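Local coordinates for uncharacterized peroxidase-related protein (Silicibacter sp., PDB 2PFX) that is of unknown function but, as an AhpD-like, peroxidase-related member of the carboxymuconolactone decarboxylase family, probably acts as an oxidoreductase, at residues 8-13 and 177-182; 56-61 and 166-171; 77-82 and 108-113; 120-125 and 151-156. All blocks are in the same frame, centred on the assembly; numbering follows the deposited sequence.

Contact 1: residues 8-13 and 177-182; sequences PTALDL and ATAMMP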
loop_
_atom_site.group_PDB
_atom_site.type_symbol
_atom_site.label_atom_id
_atom_site.label_comp_id
_atom_site.label_asym_id
_atom_site.label_seq_id
_atom_site.Cartn_x
_atom_site.Cartn_y
_atom_site.Cartn_z
ATOM N N PRO A 8 -7.639 30.872 9.348
ATOM C CA PRO A 8 -7.691 29.998 8.172
ATOM C C PRO A 8 -6.999 28.646 8.347
ATOM O O PRO A 8 -7.342 27.743 7.570
ATOM C CB PRO A 8 -6.947 30.825 7.129
ATOM C CG PRO A 8 -6.033 31.711 7.890
ATOM C CD PRO A 8 -6.671 31.968 9.236
ATOM N N THR A 9 -6.097 28.470 9.304
ATOM C CA THR A 9 -5.504 27.179 9.641
ATOM C C THR A 9 -5.599 26.950 11.152
ATOM O O THR A 9 -6.067 27.835 11.865
ATOM C CB THR A 9 -4.030 27.045 9.232
ATOM O OG1 THR A 9 -3.206 27.842 10.086
ATOM C CG2 THR A 9 -3.803 27.600 7.825
ATOM N N ALA A 10 -5.141 25.797 11.600
ATOM C CA ALA A 10 -5.060 25.534 13.033
ATOM C C ALA A 10 -3.779 26.097 13.651
ATOM O O ALA A 10 -3.540 25.932 14.858
ATOM C CB ALA A 10 -5.141 24.035 13.319
ATOM N N LEU A 11 -2.929 26.743 12.865
ATOM C CA LEU A 11 -1.710 27.343 13.382
ATOM C C LEU A 11 -1.919 28.754 13.890
ATOM O O LEU A 11 -2.646 29.548 13.307
ATOM C CB LEU A 11 -0.622 27.367 12.287
ATOM C CG LEU A 11 -0.158 25.980 11.827
ATOM C CD1 LEU A 11 1.022 26.132 10.890
ATOM C CD2 LEU A 11 0.219 25.042 12.969
ATOM N N ASP A 12 -1.253 29.104 14.986
ATOM C CA ASP A 12 -1.330 30.502 15.422
ATOM C C ASP A 12 -0.290 31.261 14.620
ATOM O O ASP A 12 0.891 31.330 14.953
ATOM C CB ASP A 12 -1.120 30.555 16.924
ATOM C CG ASP A 12 -0.922 31.960 17.468
ATOM O OD1 ASP A 12 -1.599 32.905 17.021
ATOM O OD2 ASP A 12 -0.061 32.126 18.362
ATOM N N LEU A 13 -0.728 31.798 13.485
ATOM C CA LEU A 13 0.164 32.521 12.601
ATOM C C LEU A 13 -0.538 33.828 12.204
ATOM O O LEU A 13 -1.007 33.880 11.060
ATOM C CB LEU A 13 0.602 31.704 11.387
ATOM C CG LEU A 13 2.020 31.130 11.424
ATOM C CD1 LEU A 13 2.300 30.254 10.219
ATOM C CD2 LEU A 13 3.082 32.226 11.486
ATOM N N ALA A 177 -1.714 19.429 6.301
ATOM C CA ALA A 177 -0.872 19.385 7.492
ATOM C C ALA A 177 -1.193 20.515 8.462
ATOM O O ALA A 177 -0.926 20.387 9.665
ATOM C CB ALA A 177 0.599 19.458 7.100
ATOM N N THR A 178 -1.727 21.627 7.960
ATOM C CA THR A 178 -1.992 22.756 8.849
ATOM C C THR A 178 -3.455 22.906 9.246
ATOM O O THR A 178 -3.832 23.862 9.932
ATOM C CB THR A 178 -1.507 24.069 8.212
ATOM O OG1 THR A 178 -2.237 24.361 7.013
ATOM C CG2 THR A 178 -0.028 23.944 7.852
ATOM N N ALA A 179 -4.281 21.962 8.808
ATOM C CA ALA A 179 -5.714 21.992 8.996
ATOM C C ALA A 179 -6.298 23.275 8.426
ATOM O O ALA A 179 -7.119 23.957 9.040
ATOM C CB ALA A 179 -6.057 21.817 10.463
HETATM N N MSE A 180 -5.878 23.585 7.203
HETATM C CA MSE A 180 -6.374 24.749 6.479
HETATM C C MSE A 180 -7.833 24.567 6.103
HETATM O O MSE A 180 -8.244 23.552 5.532
HETATM C CB MSE A 180 -5.543 24.993 5.220
HETATM C CG MSE A 180 -5.819 26.332 4.569
HETATM SE SE MSE A 180 -4.789 26.506 2.972
HETATM C CE MSE A 180 -3.107 26.765 3.852
HETATM N N MSE A 181 -8.646 25.576 6.431
HETATM C CA MSE A 181 -10.083 25.403 6.216
HETATM C C MSE A 181 -10.600 26.166 5.022
HETATM O O MSE A 181 -10.334 27.364 4.866
HETATM C CB MSE A 181 -10.793 25.865 7.496
HETATM C CG MSE A 181 -10.744 24.838 8.611
HETATM SE SE MSE A 181 -11.546 23.145 8.182
HETATM C CE MSE A 181 -13.323 23.920 8.102
ATOM N N PRO A 182 -11.355 25.516 4.146
ATOM C CA PRO A 182 -11.935 26.286 3.027
ATOM C C PRO A 182 -13.064 27.226 3.437
ATOM O O PRO A 182 -13.849 27.016 4.362
ATOM C CB PRO A 182 -12.414 25.161 2.113
ATOM C CG PRO A 182 -12.782 24.071 3.072
ATOM C CD PRO A 182 -11.704 24.088 4.124
#

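Contact 2: residues 56-61 and 166-171; sequences AMYNDL and GFFNMT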
loop_
_atom_site.group_PDB
_atom_site.type_symbol
_atom_site.label_atom_id
_atom_site.label_comp_id
_atom_site.label_asym_id
_atom_site.label_seq_id
_atom_site.Cartn_x
_atom_site.Cartn_y
_atom_site.Cartn_z
ATOM N N ALA A 56 2.459 34.142 -7.156
ATOM C CA ALA A 56 3.095 34.226 -8.476
ATOM C C ALA A 56 3.073 32.869 -9.167
ATOM O O ALA A 56 2.846 32.728 -10.364
ATOM C CB ALA A 56 4.518 34.727 -8.354
HETATM N N MSE A 57 3.333 31.831 -8.370
HETATM C CA MSE A 57 3.346 30.489 -8.921
HETATM C C MSE A 57 1.936 30.027 -9.244
HETATM O O MSE A 57 1.726 29.517 -10.343
HETATM C CB MSE A 57 4.019 29.540 -7.929
HETATM C CG MSE A 57 4.036 28.121 -8.473
HETATM SE SE MSE A 57 5.101 26.898 -7.489
HETATM C CE MSE A 57 6.759 27.726 -8.002
ATOM N N TYR A 58 0.989 30.195 -8.308
ATOM C CA TYR A 58 -0.386 29.801 -8.587
ATOM C C TYR A 58 -0.851 30.448 -9.895
ATOM O O TYR A 58 -1.468 29.800 -10.743
ATOM C CB TYR A 58 -1.339 30.175 -7.447
ATOM C CG TYR A 58 -2.781 29.784 -7.669
ATOM C CD1 TYR A 58 -3.733 30.467 -8.419
ATOM C CD2 TYR A 58 -3.238 28.620 -7.047
ATOM C CE1 TYR A 58 -5.030 30.068 -8.589
ATOM C CE2 TYR A 58 -4.547 28.199 -7.213
ATOM C CZ TYR A 58 -5.441 28.911 -7.972
ATOM O OH TYR A 58 -6.750 28.502 -8.136
ATOM N N ASN A 59 -0.662 31.752 -10.035
ATOM C CA ASN A 59 -1.235 32.445 -11.193
ATOM C C ASN A 59 -0.635 31.909 -12.493
ATOM O O ASN A 59 -1.360 31.622 -13.451
ATOM C CB ASN A 59 -1.055 33.966 -11.046
ATOM C CG ASN A 59 -2.057 34.554 -10.062
ATOM O OD1 ASN A 59 -3.162 34.045 -9.908
ATOM N ND2 ASN A 59 -1.657 35.611 -9.374
ATOM N N ASP A 60 0.680 31.768 -12.489
ATOM C CA ASP A 60 1.339 31.330 -13.719
ATOM C C ASP A 60 0.784 29.981 -14.141
ATOM O O ASP A 60 0.375 29.774 -15.266
ATOM C CB ASP A 60 2.838 31.218 -13.541
ATOM C CG ASP A 60 3.486 30.662 -14.799
ATOM O OD1 ASP A 60 3.580 31.451 -15.753
ATOM O OD2 ASP A 60 3.859 29.479 -14.818
ATOM N N LEU A 61 0.741 29.067 -13.162
ATOM C CA LEU A 61 0.306 27.712 -13.483
ATOM C C LEU A 61 -1.161 27.589 -13.841
ATOM O O LEU A 61 -1.484 26.841 -14.762
ATOM C CB LEU A 61 0.606 26.860 -12.258
ATOM C CG LEU A 61 2.026 26.373 -12.049
ATOM C CD1 LEU A 61 3.049 27.356 -11.524
ATOM C CD2 LEU A 61 1.890 25.251 -11.020
ATOM N N GLY A 166 2.262 18.605 -9.791
ATOM C CA GLY A 166 3.201 18.761 -8.683
ATOM C C GLY A 166 2.774 19.854 -7.723
ATOM O O GLY A 166 2.870 19.666 -6.504
ATOM N N PHE A 167 2.301 20.970 -8.262
ATOM C CA PHE A 167 1.853 22.078 -7.412
ATOM C C PHE A 167 0.763 21.630 -6.454
ATOM O O PHE A 167 0.871 21.979 -5.281
ATOM C CB PHE A 167 1.400 23.254 -8.272
ATOM C CG PHE A 167 1.017 24.521 -7.542
ATOM C CD1 PHE A 167 1.931 25.304 -6.861
ATOM C CD2 PHE A 167 -0.316 24.900 -7.561
ATOM C CE1 PHE A 167 1.509 26.449 -6.210
ATOM C CE2 PHE A 167 -0.755 26.047 -6.950
ATOM C CZ PHE A 167 0.181 26.819 -6.293
ATOM N N PHE A 168 -0.249 20.866 -6.883
ATOM C CA PHE A 168 -1.288 20.476 -5.929
ATOM C C PHE A 168 -0.790 19.407 -4.988
ATOM O O PHE A 168 -1.344 19.248 -3.893
ATOM C CB PHE A 168 -2.595 20.060 -6.651
ATOM C CG PHE A 168 -3.193 21.413 -7.073
ATOM C CD1 PHE A 168 -3.880 22.181 -6.144
ATOM C CD2 PHE A 168 -3.000 21.877 -8.359
ATOM C CE1 PHE A 168 -4.373 23.420 -6.515
ATOM C CE2 PHE A 168 -3.510 23.111 -8.742
ATOM C CZ PHE A 168 -4.198 23.873 -7.814
ATOM N N ASN A 169 0.253 18.679 -5.398
ATOM C CA ASN A 169 0.856 17.759 -4.429
ATOM C C ASN A 169 1.557 18.545 -3.304
ATOM O O ASN A 169 1.798 18.042 -2.192
ATOM C CB ASN A 169 1.830 16.815 -5.141
ATOM C CG ASN A 169 1.064 15.581 -5.615
ATOM O OD1 ASN A 169 0.776 14.709 -4.801
ATOM N ND2 ASN A 169 0.702 15.541 -6.880
HETATM N N MSE A 170 1.911 19.796 -3.583
HETATM C CA MSE A 170 2.475 20.680 -2.562
HETATM C C MSE A 170 1.310 21.240 -1.736
HETATM O O MSE A 170 1.269 21.087 -0.520
HETATM C CB MSE A 170 3.300 21.835 -3.096
HETATM C CG MSE A 170 3.610 22.954 -2.091
HETATM SE SE MSE A 170 4.731 24.315 -2.900
HETATM C CE MSE A 170 3.198 25.179 -3.680
ATOM N N THR A 171 0.384 21.880 -2.429
ATOM C CA THR A 171 -0.631 22.629 -1.694
ATOM C C THR A 171 -1.535 21.700 -0.927
ATOM O O THR A 171 -1.966 22.028 0.188
ATOM C CB THR A 171 -1.443 23.594 -2.581
ATOM O OG1 THR A 171 -2.279 22.908 -3.504
ATOM C CG2 THR A 171 -0.499 24.444 -3.422
#

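Contact 3: residues 77-82 and 108-113; sequences AVVVSS and EMLVMN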
loop_
_atom_site.group_PDB
_atom_site.type_symbol
_atom_site.label_atom_id
_atom_site.label_comp_id
_atom_site.label_asym_id
_atom_site.label_seq_id
_atom_site.Cartn_x
_atom_site.Cartn_y
_atom_site.Cartn_z
ATOM N N ALA A 77 -6.280 19.611 -10.761
ATOM C CA ALA A 77 -6.196 19.953 -9.340
ATOM C C ALA A 77 -7.073 19.077 -8.463
ATOM O O ALA A 77 -6.680 18.603 -7.396
ATOM C CB ALA A 77 -6.589 21.413 -9.167
ATOM N N VAL A 78 -8.305 18.894 -8.914
ATOM C CA VAL A 78 -9.273 18.101 -8.147
ATOM C C VAL A 78 -8.928 16.634 -8.101
ATOM O O VAL A 78 -9.114 15.954 -7.098
ATOM C CB VAL A 78 -10.690 18.272 -8.727
ATOM C CG1 VAL A 78 -11.687 17.372 -8.000
ATOM C CG2 VAL A 78 -11.100 19.722 -8.613
ATOM N N VAL A 79 -8.433 16.087 -9.207
ATOM C CA VAL A 79 -8.048 14.672 -9.189
ATOM C C VAL A 79 -6.880 14.467 -8.239
ATOM O O VAL A 79 -6.865 13.543 -7.403
ATOM C CB VAL A 79 -7.741 14.212 -10.619
ATOM C CG1 VAL A 79 -6.992 12.891 -10.631
ATOM C CG2 VAL A 79 -9.043 14.133 -11.403
ATOM N N VAL A 80 -5.865 15.309 -8.293
ATOM C CA VAL A 80 -4.767 15.249 -7.315
ATOM C C VAL A 80 -5.333 15.335 -5.906
ATOM O O VAL A 80 -5.015 14.495 -5.063
ATOM C CB VAL A 80 -3.713 16.342 -7.561
ATOM C CG1 VAL A 80 -2.606 16.281 -6.514
ATOM C CG2 VAL A 80 -3.113 16.191 -8.956
ATOM N N SER A 81 -6.176 16.329 -5.628
ATOM C CA SER A 81 -6.736 16.516 -4.300
ATOM C C SER A 81 -7.560 15.354 -3.795
ATOM O O SER A 81 -7.647 15.076 -2.614
ATOM C CB SER A 81 -7.677 17.727 -4.314
ATOM O OG SER A 81 -7.002 18.857 -4.805
ATOM N N SER A 82 -8.247 14.695 -4.738
ATOM C CA SER A 82 -9.061 13.552 -4.359
ATOM C C SER A 82 -8.162 12.421 -3.879
ATOM O O SER A 82 -8.424 11.748 -2.879
ATOM C CB SER A 82 -9.921 13.108 -5.550
ATOM O OG SER A 82 -10.725 11.992 -5.213
ATOM N N GLU A 108 -18.418 16.730 -9.081
ATOM C CA GLU A 108 -18.587 15.688 -8.067
ATOM C C GLU A 108 -17.847 14.436 -8.454
ATOM O O GLU A 108 -17.215 13.754 -7.648
ATOM C CB GLU A 108 -20.082 15.427 -7.859
ATOM C CG GLU A 108 -20.809 16.652 -7.337
ATOM C CD GLU A 108 -20.366 16.966 -5.923
ATOM O OE1 GLU A 108 -20.767 16.163 -5.046
ATOM O OE2 GLU A 108 -19.651 17.960 -5.674
HETATM N N MSE A 109 -17.947 14.125 -9.737
HETATM C CA MSE A 109 -17.253 12.969 -10.277
HETATM C C MSE A 109 -15.760 13.064 -10.040
HETATM O O MSE A 109 -15.144 12.084 -9.651
HETATM C CB MSE A 109 -17.539 12.803 -11.779
HETATM C CG MSE A 109 -18.939 12.313 -12.088
HETATM SE SE MSE A 109 -19.277 12.514 -13.994
HETATM C CE MSE A 109 -20.556 11.082 -14.031
ATOM N N LEU A 110 -15.146 14.220 -10.261
ATOM C CA LEU A 110 -13.697 14.338 -10.122
ATOM C C LEU A 110 -13.306 14.297 -8.648
ATOM O O LEU A 110 -12.252 13.795 -8.291
ATOM C CB LEU A 110 -13.188 15.611 -10.792
ATOM C CG LEU A 110 -13.456 15.761 -12.293
ATOM C CD1 LEU A 110 -12.689 16.928 -12.905
ATOM C CD2 LEU A 110 -13.096 14.514 -13.085
ATOM N N VAL A 111 -14.214 14.834 -7.821
ATOM C CA VAL A 111 -13.928 14.843 -6.382
ATOM C C VAL A 111 -13.937 13.420 -5.838
ATOM O O VAL A 111 -13.111 13.029 -5.002
ATOM C CB VAL A 111 -14.954 15.731 -5.662
ATOM C CG1 VAL A 111 -15.019 15.408 -4.176
ATOM C CG2 VAL A 111 -14.602 17.193 -5.874
HETATM N N MSE A 112 -14.873 12.609 -6.329
HETATM C CA MSE A 112 -15.140 11.279 -5.823
HETATM C C MSE A 112 -14.427 10.142 -6.517
HETATM O O MSE A 112 -13.779 9.297 -5.894
HETATM C CB MSE A 112 -16.658 11.019 -5.908
HETATM C CG MSE A 112 -17.454 12.014 -5.042
HETATM SE SE MSE A 112 -19.315 11.890 -5.419
HETATM C CE MSE A 112 -19.932 13.008 -3.985
ATOM N N ASN A 113 -14.531 10.030 -7.819
ATOM C CA ASN A 113 -13.771 8.986 -8.525
ATOM C C ASN A 113 -13.716 9.372 -9.999
ATOM O O ASN A 113 -14.717 9.131 -10.672
ATOM C CB ASN A 113 -14.406 7.620 -8.378
ATOM C CG ASN A 113 -13.679 6.551 -9.185
ATOM O OD1 ASN A 113 -12.606 6.780 -9.727
ATOM N ND2 ASN A 113 -14.236 5.350 -9.280
#

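Contact 4: residues 120-125 and 151-156; sequences DARQRV and HGFNDR. With ACT (acetate ion), chain C.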
loop_
_atom_site.group_PDB
_atom_site.type_symbol
_atom_site.label_atom_id
_atom_site.label_comp_id
_atom_site.label_asym_id
_atom_site.label_seq_id
_atom_site.Cartn_x
_atom_site.Cartn_y
_atom_site.Cartn_z
ATOM N N ASP A 120 -13.507 12.756 -22.891
ATOM C CA ASP A 120 -12.765 12.336 -24.078
ATOM C C ASP A 120 -11.398 11.809 -23.651
ATOM O O ASP A 120 -10.927 12.047 -22.534
ATOM C CB ASP A 120 -12.696 13.474 -25.089
ATOM C CG ASP A 120 -11.891 14.678 -24.690
ATOM O OD1 ASP A 120 -11.036 14.580 -23.791
ATOM O OD2 ASP A 120 -12.136 15.746 -25.295
ATOM N N ALA A 121 -10.754 11.055 -24.554
ATOM C CA ALA A 121 -9.510 10.394 -24.209
ATOM C C ALA A 121 -8.403 11.366 -23.814
ATOM O O ALA A 121 -7.612 11.101 -22.899
ATOM C CB ALA A 121 -9.003 9.509 -25.344
ATOM N N ARG A 122 -8.363 12.490 -24.516
ATOM C CA ARG A 122 -7.373 13.517 -24.203
ATOM C C ARG A 122 -7.442 13.903 -22.720
ATOM O O ARG A 122 -6.412 13.905 -22.042
ATOM C CB ARG A 122 -7.585 14.745 -25.075
ATOM C CG ARG A 122 -6.813 15.999 -24.683
ATOM C CD ARG A 122 -7.528 17.259 -25.153
ATOM N NE ARG A 122 -7.075 18.497 -24.523
ATOM C CZ ARG A 122 -5.972 19.161 -24.869
ATOM N NH1 ARG A 122 -5.200 18.696 -25.845
ATOM N NH2 ARG A 122 -5.628 20.289 -24.242
ATOM N N GLN A 123 -8.647 14.202 -22.248
ATOM C CA GLN A 123 -8.742 14.634 -20.855
ATOM C C GLN A 123 -8.517 13.450 -19.944
ATOM O O GLN A 123 -7.926 13.602 -18.886
ATOM C CB GLN A 123 -10.105 15.297 -20.596
ATOM C CG GLN A 123 -10.172 16.639 -21.293
ATOM C CD GLN A 123 -11.396 17.469 -20.992
ATOM O OE1 GLN A 123 -12.440 16.951 -20.611
ATOM N NE2 GLN A 123 -11.205 18.774 -21.206
ATOM N N ARG A 124 -8.998 12.275 -20.374
ATOM C CA ARG A 124 -8.810 11.141 -19.461
ATOM C C ARG A 124 -7.349 10.803 -19.313
ATOM O O ARG A 124 -6.887 10.513 -18.201
ATOM C CB ARG A 124 -9.602 9.939 -19.985
ATOM C CG ARG A 124 -9.379 8.701 -19.152
ATOM C CD ARG A 124 -9.638 8.899 -17.635
ATOM N NE ARG A 124 -9.389 7.553 -17.049
ATOM C CZ ARG A 124 -10.324 6.670 -16.734
ATOM N NH1 ARG A 124 -11.628 6.861 -16.876
ATOM N NH2 ARG A 124 -9.912 5.504 -16.241
ATOM N N VAL A 125 -6.536 10.794 -20.378
ATOM C CA VAL A 125 -5.134 10.408 -20.174
ATOM C C VAL A 125 -4.369 11.492 -19.423
ATOM O O VAL A 125 -3.431 11.209 -18.678
ATOM C CB VAL A 125 -4.438 10.043 -21.489
ATOM C CG1 VAL A 125 -5.232 8.890 -22.132
ATOM C CG2 VAL A 125 -4.303 11.200 -22.463
ATOM N N HIS A 151 -2.400 11.578 -27.716
ATOM C CA HIS A 151 -3.692 12.231 -27.658
ATOM C C HIS A 151 -3.606 13.753 -27.781
ATOM O O HIS A 151 -4.559 14.423 -27.398
ATOM C CB HIS A 151 -4.424 11.864 -26.368
ATOM C CG HIS A 151 -4.742 10.405 -26.349
ATOM N ND1 HIS A 151 -5.850 9.902 -27.005
ATOM C CD2 HIS A 151 -4.119 9.369 -25.773
ATOM C CE1 HIS A 151 -5.868 8.595 -26.814
ATOM N NE2 HIS A 151 -4.830 8.232 -26.061
ATOM N N GLY A 152 -2.518 14.248 -28.360
ATOM C CA GLY A 152 -2.437 15.591 -28.852
ATOM C C GLY A 152 -1.674 16.557 -27.980
ATOM O O GLY A 152 -1.579 17.724 -28.376
ATOM N N PHE A 153 -1.129 16.101 -26.844
ATOM C CA PHE A 153 -0.286 16.985 -26.041
ATOM C C PHE A 153 1.141 17.045 -26.572
ATOM O O PHE A 153 1.755 16.015 -26.851
ATOM C CB PHE A 153 -0.243 16.517 -24.582
ATOM C CG PHE A 153 -1.608 16.556 -23.920
ATOM C CD1 PHE A 153 -2.191 17.779 -23.614
ATOM C CD2 PHE A 153 -2.287 15.398 -23.620
ATOM C CE1 PHE A 153 -3.431 17.833 -22.990
ATOM C CE2 PHE A 153 -3.507 15.435 -22.976
ATOM C CZ PHE A 153 -4.073 16.656 -22.656
ATOM N N ASN A 154 1.678 18.254 -26.698
ATOM C CA ASN A 154 3.081 18.377 -27.030
ATOM C C ASN A 154 3.923 18.448 -25.746
ATOM O O ASN A 154 3.427 18.306 -24.633
ATOM C CB ASN A 154 3.288 19.577 -27.935
ATOM C CG ASN A 154 3.079 20.922 -27.295
ATOM O OD1 ASN A 154 2.923 21.027 -26.081
ATOM N ND2 ASN A 154 3.076 21.966 -28.120
ATOM N N ASP A 155 5.224 18.661 -25.885
ATOM C CA ASP A 155 6.096 18.509 -24.718
ATOM C C ASP A 155 5.909 19.684 -23.765
ATOM O O ASP A 155 6.066 19.502 -22.558
ATOM C CB ASP A 155 7.550 18.384 -25.122
ATOM C CG ASP A 155 7.949 16.983 -25.514
ATOM O OD1 ASP A 155 7.069 16.100 -25.607
ATOM O OD2 ASP A 155 9.158 16.765 -25.730
ATOM N N ARG A 156 5.563 20.839 -24.309
ATOM C CA ARG A 156 5.270 21.964 -23.426
ATOM C C ARG A 156 4.032 21.636 -22.612
ATOM O O ARG A 156 3.930 21.954 -21.440
ATOM C CB ARG A 156 5.110 23.226 -24.262
ATOM C CG ARG A 156 4.557 24.420 -23.538
ATOM C CD ARG A 156 5.321 24.945 -22.313
ATOM N NE ARG A 156 4.246 25.576 -21.510
ATOM C CZ ARG A 156 3.766 26.800 -21.667
ATOM N NH1 ARG A 156 4.247 27.647 -22.562
ATOM N NH2 ARG A 156 2.779 27.236 -20.896
HETATM C C ACT C . -6.829 12.549 -29.484
HETATM O O ACT C . -7.344 11.888 -28.590
HETATM O OXT ACT C . -5.904 12.110 -30.141
HETATM C CH3 ACT C . -7.327 13.922 -29.761
HETATM O O HOH W 1 -5.749 17.086 -27.874
#

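Contact 1: residues 8-13 and 177-182
T9 and T178 meet with matching first torsions, 72° and 64°, each placing OG1 between the backbone N and the carbonyl carbon and CG2 beside the N. That brings T9 CG2 3.7 Å from T178 OG1. The site is the C-terminal end of helix 155-178, a Schellman motif in which A179 turns to positive phi, and the N-terminal loop runs back across it. The two paths run nearly antiparallel, 158° apart, and two backbone bonds tie them: M181 N to P8 O at 2.8 Å, and A10 N to T178 O at 2.9 Å. Both are close to straight. P8 O also lies 3.3 Å from M180 CA, a CA-H...O contact beside the stronger bond. T178 OG1 is spent elsewhere, on V174 O one turn back in its own helix, so it meets T9 only by packing. Apolar fill comes from A10 CB, 3.7 Å from A179 CB, and from L11 CD1 at T178 CG2. The second subunit covers this edge, its R145 against A10 and L11 and its W159 against T178. T9 OG1 closes an ST turn, accepting from L11 N at 3.0 Å.

Contact 2: residues 56-61 and 166-171
F167 reaches helix 48-63 with its ring among the side chains of M57, Y58 and L61, and this is the dense part of the contact. M57 CG stands anti to the backbone N (chi1 179°), and the selenium beyond it comes within 3.6 Å of F167 CD1. Measured to the ring centroid the selenium is 4.7 Å away and 66° off the normal, an oblique Met-aromatic contact. On the other flank Y58 CD2 meets the edge of the F167 ring near its plane, 3.6 Å from CE2, the two side chains crossing at about a right angle. L61 CD2 also lies against F167 CB, though L61 is modelled in two conformers and this touch is doubtful. One face of F167 is filled from within its own helix by T171 CG2. Helices 48-63 and 155-178 run roughly antiparallel here, 144° between their directions, in the all-helical AhpD-like fold. The axes stay 11.7 Å apart, a separation spanned by large side chains. Nearer the partly exposed Y58 the packing is looser: Y58 CE2 is 4.4 Å from F168 CZ. Both rings also touch H93, which with C89 fits the CxxCxxxH pattern of AhpD-like proteins. On the M57 flank the second subunit closes in, its M57 against M57 and its M170 against F167.

Contact 3: residues 77-82 and 108-113
V78 and S82, one turn apart on helix 70-84, face L110 and V111 of helix 104-112, forming a helix-helix packing in the buried part of this all-helical fold. The axes approach to 8.1 Å and run 35° from parallel, close enough for side chains to touch backbone. Apolar contact centres on V78 CG1, anti to the backbone N (chi1 176°): it presses against L110 C at 3.5 Å and lies 3.6 Å from both L110 CB and V111 CG2. V79 CG2 adds a looser touch on L110 CD2 at 4.4 Å. Polar contact rests on S82, whose OG gives its proton to V111 O at 2.6 Å, approaching from above the carbonyl plane, 47° out of it. S82 OG also bonds K85 of the third subunit, a lysine that reaches M112 O as well, so the hydroxyl joins two helices and a neighbour. An alanine here would probably leave V111 O without this donor and K85 of the third subunit with one acceptor fewer. Within helix 70-84, S81 turns its hydroxyl back to its own backbone: A77 O accepts S81 OG at 2.6 Å from one face of its plane and S81 N from the opposite face.

Contact 4: residues 120-125 and 151-156
H151 and F153 flank G152, the C-prime residue of the Schellman motif that ends helix 142-150, and both pack on the first turn of helix 121-136. D120 caps that turn, its OD1 accepting from Q123 N. R122 and F153 make one half of the contact, H151 the other. R122 CG is anti to the backbone N (chi1 168°) and the extended chain carries NE toward F153. F153 CE1 lies over one face of the R122 guanidinium, 3.4 Å from R122 CZ, the two planes 33° apart. R122 O meets the edge of the same ring in its plane, 3.4 Å from F153 CE2. A water links the segments, accepting from R122 NH1 at 2.6 Å and donating to H151 O at 3.0 Å. An alanine at R122 would probably leave F153 CE1 and CZ without the arginine chain against them, break the water bridge and deprive E72 of its salt-bridge partner at NE. The H151 ring lies by A121 CB, 3.6 Å from CE1, and by V125 CG2. Its ND1 donates to an acetate oxygen at 2.9 Å, probably from the crystallisation liquor. V125 and F153 also reach L148 of helix 142-150, while R122 pairs with E72 of helix 70-84, so the turn sits among three helices just ahead of helix 155-178.

Contacts 1, 2 and 3 are buried; contact 4 is a surface contact, about 36 Å from contact 1 between centres and across the chain's centre from it. Helix 155-178 ties three together: contact 4 lies just before its start, contact 2 along its middle, contact 1 at its C-terminal end and the residues after it. Contacts 2 and 3 touch directly, F168 and N169 packing on A77 and V80. Chemistry follows place: backbone bonds hold the loop in contact 1, aromatic and selenium packing fills contact 2, valines plus one serine hydroxyl join the helices of contact 3, and charge, water and acetate mark contact 4. The second subunit reaches contacts 1, 2 and 4.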